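Sqt1 (Chaetomium thermophilum, PDB 4ZOY) probably acts as a dedicated chaperone that captures a newly made ribosomal protein during its translation, using a WD40 beta-propeller. Local coordinates at residues D86-S91 with G109-M114; S136-E141 with W167-D172. All blocks are in the same frame, centred on the assembly; numbering follows the deposited sequence.

Interaction 1 (D86-S91 with G109-M114)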
ATOM      1  N   ASP A  86      -0.575  21.175  -6.447  1.00 24.37           N
ATOM      2  CA  ASP A  86       0.377  22.133  -5.898  1.00 24.16           C
ATOM      3  C   ASP A  86       0.078  22.432  -4.437  1.00 26.09           C
ATOM      4  O   ASP A  86      -1.022  22.173  -3.958  1.00 28.05           O
ATOM      5  CB  ASP A  86       0.348  23.436  -6.702  1.00 26.56           C
ATOM      6  CG  ASP A  86       0.791  23.248  -8.142  1.00 29.65           C
ATOM      7  OD1 ASP A  86       1.831  22.600  -8.363  1.00 30.19           O
ATOM      8  OD2 ASP A  86       0.096  23.748  -9.050  1.00 34.96           O
ATOM      9  N   GLY A  87       1.055  22.985  -3.731  1.00 24.18           N
ATOM     10  CA  GLY A  87       0.842  23.384  -2.353  1.00 28.63           C
ATOM     11  C   GLY A  87       1.703  22.658  -1.338  1.00 26.88           C
ATOM     12  O   GLY A  87       1.788  23.071  -0.183  1.00 28.74           O
ATOM     13  N   HIS A  88       2.334  21.563  -1.748  1.00 21.49           N
ATOM     14  CA  HIS A  88       3.233  20.866  -0.845  1.00 22.14           C
ATOM     15  C   HIS A  88       4.628  21.472  -0.919  1.00 23.84           C
ATOM     16  O   HIS A  88       5.189  21.639  -2.006  1.00 24.63           O
ATOM     17  CB  HIS A  88       3.273  19.370  -1.157  1.00 20.81           C
ATOM     18  CG  HIS A  88       2.022  18.646  -0.772  1.00 22.26           C
ATOM     19  ND1 HIS A  88       1.784  18.209   0.519  1.00 22.33           N
ATOM     20  CD2 HIS A  88       0.946  18.276  -1.499  1.00 19.39           C
ATOM     21  CE1 HIS A  88       0.610  17.611   0.561  1.00 18.96           C
ATOM     22  NE2 HIS A  88       0.079  17.632  -0.647  1.00 19.11           N
ATOM     23  N   THR A  89       5.175  21.803   0.247  1.00 22.47           N
ATOM     24  CA  THR A  89       6.463  22.471   0.339  1.00 23.34           C
ATOM     25  C   THR A  89       7.584  21.466   0.555  1.00 25.71           C
ATOM     26  O   THR A  89       8.754  21.826   0.698  1.00 26.93           O
ATOM     27  CB  THR A  89       6.459  23.510   1.473  1.00 28.61           C
ATOM     28  OG1 THR A  89       6.044  22.886   2.695  1.00 26.50           O
ATOM     29  CG2 THR A  89       5.492  24.640   1.141  1.00 31.12           C
ATOM     30  N   ASP A  90       7.213  20.190   0.570  1.00 23.49           N
ATOM     31  CA  ASP A  90       8.175  19.102   0.637  1.00 22.73           C
ATOM     32  C   ASP A  90       7.526  17.960  -0.133  1.00 18.46           C
ATOM     33  O   ASP A  90       6.375  18.089  -0.541  1.00 18.65           O
ATOM     34  CB  ASP A  90       8.487  18.717   2.087  1.00 23.07           C
ATOM     35  CG  ASP A  90       9.820  18.004   2.240  1.00 23.29           C
ATOM     36  OD1 ASP A  90      10.382  17.520   1.235  1.00 23.99           O
ATOM     37  OD2 ASP A  90      10.307  17.913   3.389  1.00 27.68           O
ATOM     38  N   SER A  91       8.254  16.868  -0.330  1.00 19.12           N
ATOM     39  CA  SER A  91       7.806  15.770  -1.199  1.00 18.82           C
ATOM     40  C   SER A  91       6.416  15.245  -0.896  1.00 18.65           C
ATOM     41  O   SER A  91       6.058  15.073   0.262  1.00 19.33           O
ATOM     42  CB  SER A  91       8.782  14.604  -1.105  1.00 20.91           C
ATOM     43  OG  SER A  91      10.106  15.044  -1.352  1.00 25.69           O
ATOM     44  N   GLY A 109       2.071  14.960   2.452  1.00 17.37           N
ATOM     45  CA  GLY A 109       3.464  15.276   2.218  1.00 20.10           C
ATOM     46  C   GLY A 109       4.424  15.063   3.367  1.00 20.08           C
ATOM     47  O   GLY A 109       4.030  14.866   4.522  1.00 18.53           O
ATOM     48  N   MET A 110       5.710  15.121   3.033  1.00 18.97           N
ATOM     49  CA  MET A 110       6.785  15.148   4.009  1.00 18.36           C
ATOM     50  C   MET A 110       6.790  16.485   4.753  1.00 21.06           C
ATOM     51  O   MET A 110       7.583  16.690   5.669  1.00 25.16           O
ATOM     52  CB  MET A 110       8.126  14.911   3.313  1.00 18.89           C
ATOM     53  CG  MET A 110       8.255  13.517   2.715  1.00 22.97           C
ATOM     54  SD  MET A 110       8.260  12.271   4.013  1.00 38.51           S
ATOM     55  CE  MET A 110       9.757  12.730   4.880  1.00 31.05           C
ATOM     56  N   ASP A 111       5.897  17.378   4.345  1.00 24.51           N
ATOM     57  CA  ASP A 111       5.652  18.624   5.058  1.00 24.20           C
ATOM     58  C   ASP A 111       4.519  18.471   6.070  1.00 26.94           C
ATOM     59  O   ASP A 111       4.184  19.415   6.783  1.00 28.06           O
ATOM     60  CB  ASP A 111       5.332  19.761   4.076  1.00 24.45           C
ATOM     61  CG  ASP A 111       4.211  19.414   3.087  1.00 26.64           C
ATOM     62  OD1 ASP A 111       3.564  18.350   3.213  1.00 22.35           O
ATOM     63  OD2 ASP A 111       3.962  20.231   2.175  1.00 28.17           O
ATOM     64  N   GLY A 112       3.925  17.284   6.129  1.00 22.27           N
ATOM     65  CA  GLY A 112       2.837  17.030   7.057  1.00 20.94           C
ATOM     66  C   GLY A 112       1.489  17.523   6.563  1.00 23.10           C
ATOM     67  O   GLY A 112       0.463  17.332   7.225  1.00 20.41           O
ATOM     68  N   ARG A 113       1.473  18.167   5.400  1.00 20.26           N
ATOM     69  CA  ARG A 113       0.224  18.669   4.850  1.00 21.59           C
ATOM     70  C   ARG A 113      -0.615  17.555   4.249  1.00 23.08           C
ATOM     71  O   ARG A 113      -0.115  16.725   3.484  1.00 21.06           O
ATOM     72  CB  ARG A 113       0.482  19.732   3.783  1.00 25.12           C
ATOM     73  CG  ARG A 113       1.200  20.964   4.283  1.00 27.38           C
ATOM     74  CD  ARG A 113       1.427  21.943   3.139  1.00 30.15           C
ATOM     75  NE  ARG A 113       2.629  22.744   3.352  1.00 33.84           N
ATOM     76  CZ  ARG A 113       2.638  23.916   3.976  1.00 38.45           C
ATOM     77  NH1 ARG A 113       1.508  24.421   4.449  1.00 41.99           N
ATOM     78  NH2 ARG A 113       3.773  24.581   4.132  1.00 39.98           N
ATOM     79  N   MET A 114      -1.893  17.545   4.606  1.00 21.51           N
ATOM     80  CA  MET A 114      -2.878  16.708   3.955  1.00 19.60           C
ATOM     81  C   MET A 114      -3.809  17.609   3.152  1.00 24.28           C
ATOM     82  O   MET A 114      -4.565  18.396   3.720  1.00 25.11           O
ATOM     83  CB  MET A 114      -3.666  15.881   4.978  1.00 19.99           C
ATOM     84  CG  MET A 114      -4.673  14.954   4.339  1.00 19.58           C
ATOM     85  SD  MET A 114      -5.690  13.989   5.493  1.00 22.65           S
ATOM     86  CE  MET A 114      -6.756  15.278   6.167  1.00 20.05           C
TER
HETATM   87  O   HOH W   1       9.276  19.480   5.353  1.00 35.52           O

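Interaction 2 (S136-E141 with W167-D172)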
ATOM      1  N   SER A 136      -5.097  20.096   6.000  1.00 28.51           N
ATOM      2  CA  SER A 136      -4.904  19.775   7.410  1.00 25.40           C
ATOM      3  C   SER A 136      -3.415  19.502   7.656  1.00 28.60           C
ATOM      4  O   SER A 136      -2.756  18.864   6.830  1.00 27.64           O
ATOM      5  CB  SER A 136      -5.762  18.566   7.801  1.00 24.51           C
ATOM      6  OG  SER A 136      -5.364  18.005   9.039  1.00 28.23           O
ATOM      7  N   GLN A 137      -2.872  19.994   8.766  1.00 25.95           N
ATOM      8  CA  GLN A 137      -1.459  19.770   9.065  1.00 23.45           C
ATOM      9  C   GLN A 137      -1.244  19.495  10.552  1.00 26.98           C
ATOM     10  O   GLN A 137      -0.660  20.306  11.272  1.00 31.39           O
ATOM     11  CB  GLN A 137      -0.616  20.968   8.614  1.00 29.75           C
ATOM     12  CG  GLN A 137       0.888  20.710   8.603  1.00 26.67           C
ATOM     13  CD  GLN A 137       1.685  21.913   8.130  1.00 41.91           C
ATOM     14  OE1 GLN A 137       1.136  22.997   7.928  1.00 43.06           O
ATOM     15  NE2 GLN A 137       2.985  21.721   7.935  1.00 38.10           N
ATOM     16  N   GLU A 138      -1.714  18.338  11.008  1.00 24.30           N
ATOM     17  CA  GLU A 138      -1.617  17.971  12.417  1.00 22.59           C
ATOM     18  C   GLU A 138      -0.283  17.332  12.792  1.00 28.42           C
ATOM     19  O   GLU A 138       0.036  17.211  13.974  1.00 31.40           O
ATOM     20  CB  GLU A 138      -2.750  17.008  12.791  1.00 26.84           C
ATOM     21  CG  GLU A 138      -4.162  17.523  12.524  1.00 28.55           C
ATOM     22  CD  GLU A 138      -4.624  18.572  13.530  1.00 32.27           C
ATOM     23  OE1 GLU A 138      -3.906  18.821  14.524  1.00 36.49           O
ATOM     24  OE2 GLU A 138      -5.712  19.145  13.322  1.00 36.74           O
ATOM     25  N   THR A 139       0.482  16.894  11.794  1.00 22.74           N
ATOM     26  CA  THR A 139       1.784  16.272  12.034  1.00 24.89           C
ATOM     27  C   THR A 139       2.847  16.918  11.154  1.00 20.65           C
ATOM     28  O   THR A 139       2.522  17.718  10.281  1.00 23.71           O
ATOM     29  CB  THR A 139       1.762  14.755  11.753  1.00 21.89           C
ATOM     30  OG1 THR A 139       1.762  14.520  10.338  1.00 21.95           O
ATOM     31  CG2 THR A 139       0.529  14.103  12.378  1.00 23.14           C
ATOM     32  N   GLU A 140       4.106  16.552  11.372  1.00 22.48           N
ATOM     33  CA  GLU A 140       5.213  17.118  10.598  1.00 24.47           C
ATOM     34  C   GLU A 140       5.532  16.321   9.332  1.00 25.63           C
ATOM     35  O   GLU A 140       6.053  16.877   8.364  1.00 26.73           O
ATOM     36  CB  GLU A 140       6.471  17.227  11.466  1.00 29.65           C
ATOM     37  CG  GLU A 140       6.310  18.166  12.655  1.00 32.87           C
ATOM     38  CD  GLU A 140       7.584  18.337  13.468  1.00 47.69           C
ATOM     39  OE1 GLU A 140       8.480  17.470  13.386  1.00 46.78           O
ATOM     40  OE2 GLU A 140       7.686  19.350  14.191  1.00 55.62           O
ATOM     41  N   GLU A 141       5.228  15.023   9.335  1.00 21.61           N
ATOM     42  CA  GLU A 141       5.549  14.160   8.188  1.00 19.51           C
ATOM     43  C   GLU A 141       4.553  13.012   8.068  1.00 18.43           C
ATOM     44  O   GLU A 141       4.438  12.205   8.984  1.00 20.07           O
ATOM     45  CB  GLU A 141       6.966  13.586   8.314  1.00 20.93           C
ATOM     46  CG  GLU A 141       8.092  14.569   8.011  1.00 27.44           C
ATOM     47  CD  GLU A 141       9.474  13.981   8.250  1.00 35.04           C
ATOM     48  OE1 GLU A 141       9.605  12.740   8.336  1.00 28.26           O
ATOM     49  OE2 GLU A 141      10.440  14.771   8.337  1.00 41.81           O
ATOM     50  N   TRP A 167      -3.913   9.104  12.553  1.00 15.89           N
ATOM     51  CA  TRP A 167      -5.099   9.947  12.456  1.00 15.45           C
ATOM     52  C   TRP A 167      -6.122   9.320  11.526  1.00 17.15           C
ATOM     53  O   TRP A 167      -5.770   8.784  10.468  1.00 16.47           O
ATOM     54  CB  TRP A 167      -4.712  11.345  11.954  1.00 17.35           C
ATOM     55  CG  TRP A 167      -3.816  12.077  12.905  1.00 16.20           C
ATOM     56  CD1 TRP A 167      -2.501  11.805  13.174  1.00 18.64           C
ATOM     57  CD2 TRP A 167      -4.170  13.199  13.729  1.00 18.58           C
ATOM     58  NE1 TRP A 167      -2.024  12.680  14.118  1.00 20.70           N
ATOM     59  CE2 TRP A 167      -3.024  13.549  14.469  1.00 18.88           C
ATOM     60  CE3 TRP A 167      -5.344  13.942  13.903  1.00 20.22           C
ATOM     61  CZ2 TRP A 167      -3.018  14.609  15.383  1.00 20.90           C
ATOM     62  CZ3 TRP A 167      -5.333  15.000  14.807  1.00 22.11           C
ATOM     63  CH2 TRP A 167      -4.179  15.321  15.531  1.00 21.55           C
ATOM     64  N   VAL A 168      -7.391   9.382  11.913  1.00 15.08           N
ATOM     65  CA  VAL A 168      -8.472   8.957  11.045  1.00 13.73           C
ATOM     66  C   VAL A 168      -9.391  10.145  10.790  1.00 16.29           C
ATOM     67  O   VAL A 168      -9.879  10.758  11.737  1.00 15.95           O
ATOM     68  CB  VAL A 168      -9.273   7.782  11.659  1.00 13.03           C
ATOM     69  CG1 VAL A 168     -10.381   7.355  10.719  1.00 14.36           C
ATOM     70  CG2 VAL A 168      -8.335   6.608  11.976  1.00 17.58           C
ATOM     71  N   PHE A 169      -9.590  10.479   9.517  1.00 16.00           N
ATOM     72  CA  PHE A 169     -10.404  11.627   9.131  1.00 14.40           C
ATOM     73  C   PHE A 169     -11.580  11.173   8.308  1.00 15.58           C
ATOM     74  O   PHE A 169     -11.468  10.218   7.533  1.00 16.74           O
ATOM     75  CB  PHE A 169      -9.612  12.637   8.287  1.00 17.46           C
ATOM     76  CG  PHE A 169      -8.406  13.195   8.958  1.00 16.29           C
ATOM     77  CD1 PHE A 169      -8.515  14.282   9.816  1.00 19.47           C
ATOM     78  CD2 PHE A 169      -7.141  12.661   8.714  1.00 15.97           C
ATOM     79  CE1 PHE A 169      -7.387  14.820  10.436  1.00 20.99           C
ATOM     80  CE2 PHE A 169      -6.019  13.189   9.325  1.00 18.33           C
ATOM     81  CZ  PHE A 169      -6.136  14.274  10.193  1.00 20.05           C
ATOM     82  N   THR A 170     -12.699  11.887   8.427  1.00 15.82           N
ATOM     83  CA  THR A 170     -13.799  11.664   7.507  1.00 17.86           C
ATOM     84  C   THR A 170     -14.070  12.951   6.732  1.00 17.99           C
ATOM     85  O   THR A 170     -14.083  14.037   7.306  1.00 19.90           O
ATOM     86  CB  THR A 170     -15.055  11.163   8.242  1.00 21.62           C
ATOM     87  OG1 THR A 170     -14.801   9.829   8.699  1.00 23.78           O
ATOM     88  CG2 THR A 170     -16.237  11.120   7.304  1.00 21.95           C
ATOM     89  N   LEU A 171     -14.229  12.801   5.421  1.00 17.62           N
ATOM     90  CA  LEU A 171     -14.381  13.927   4.505  1.00 17.92           C
ATOM     91  C   LEU A 171     -15.869  14.076   4.230  1.00 23.54           C
ATOM     92  O   LEU A 171     -16.454  13.314   3.465  1.00 22.56           O
ATOM     93  CB  LEU A 171     -13.560  13.688   3.227  1.00 17.36           C
ATOM     94  CG  LEU A 171     -12.093  13.360   3.553  1.00 23.06           C
ATOM     95  CD1 LEU A 171     -11.239  13.224   2.297  1.00 24.43           C
ATOM     96  CD2 LEU A 171     -11.470  14.381   4.503  1.00 22.98           C
ATOM     97  N   ASP A 172     -16.479  15.041   4.913  1.00 32.23           N
ATOM     98  CA  ASP A 172     -17.932  15.173   4.941  1.00 30.61           C
ATOM     99  C   ASP A 172     -18.343  16.612   5.237  1.00 36.13           C
ATOM    100  O   ASP A 172     -17.808  17.248   6.149  1.00 41.63           O
ATOM    101  CB  ASP A 172     -18.521  14.209   5.986  1.00 32.65           C
ATOM    102  CG  ASP A 172     -20.043  14.280   6.088  1.00 40.80           C
ATOM    103  OD1 ASP A 172     -20.687  15.104   5.395  1.00 37.19           O
ATOM    104  OD2 ASP A 172     -20.601  13.477   6.866  1.00 30.27           O
TER

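Interaction 1 (D86-S91 with G109-M114)
Asp111 OD2 takes the backbone N of Thr89 at 2.8 Å. This donor lies on the anti side of the oxygen, 26° out of the carboxylate plane. Within its own segment, the same Asp111 OD2 forms a salt bridge with Arg113 NE at 3.1 Å. Asp111 OD1 is gripped twice. His88 ND1 meets its syn lone pair at 3.2 Å, with OD1 in the ring plane and the N-H nearly straight on it (170°). Arg113 N approaches Asp111 OD1 from above the carboxylate plane at 3.0 Å and closes an Asx turn. Arg113 NH2 donates to Thr89 OG1 in the guanidinium plane, while NH1 pairs with Glu135. His88 NE2 is bonded to Ser107 OG, so the ring is held at both nitrogens. Backbone also joins the segments, with Met110 N 2.8 Å from Ser91 O. An alanine in place of Asp111 would probably leave His88 ND1, Thr89 N and Arg113 N without this acceptor, and Arg113 with Glu135 as its remaining charge partner. The Asp-His-Ser chain matches the hydrogen-bond network known from WD40 repeats. One carboxylate, shared by ring, amides and guanidinium, thus ties the loop before strand 92-97 to the turn that follows strand 104-109.

Interaction 2 (S136-E141 with W167-D172)
Glu138 lies over a face of the Trp167 indole, at a junction between two blades of the beta-propeller. Segment 136-141 leads from strand 129-136, the last strand of one four-stranded sheet, to strand 142-147, the first of the next. Trp167 and Phe169 lie on strand 166-171 of that second sheet.

The main interaction is CH-pi. Glu138 CB stands 3.6 Å from the centroid of the six-membered ring of Trp167, only 16° off the ring normal. The chain of Glu138 bends at its second torsion (chi2 -75°), which puts CD beside the indole rather than straight out from it. Glu138 CG is 3.6 Å from Trp167 CZ3. The carboxylate is nearly parallel to the indole, 17° from its plane, and Glu138 OE1 comes to 3.7 Å from Trp167 CH2.

Packing on the Phe169 ring is looser. Ser136 OG is 4.0 Å from Phe169 CZ, while Glu138 CG approaches the edge of the same phenyl ring. Leu159 and Met114 also touch Phe169, so this ring packs between neighbouring sheets.

No hydrogen bond crosses the contact. The indole N-H of Trp167 is used by Ser165 OG, and beside it the methyl Thr139 CG2 lies 3.4 Å from Trp167 NE1.

Overall arrangement
Both contacts are partly buried and lie on the same side of the propeller's centre, their own centres 13 Å apart. Interaction 1 works within a WD repeat and is polar, built on hydrogen bonds to one carboxylate, itself paired with Arg113 in the same segment. Interaction 2 joins two successive sheets and rests on side-chain packing against two aromatic rings, with an exposed glutamate over buried Trp167. They meet directly. Met114 N lies 2.7 Å from Ser136 O, a probable hydrogen bond between adjacent strands 114-120 and 129-136. Asp111 O is 2.8 Å from Gln137 NE2, so the turn of interaction 1 also holds the linking loop of interaction 2. Met114 CE reaches Phe169 CD2 at 3.7 Å and carries the buried packing across the blade boundary.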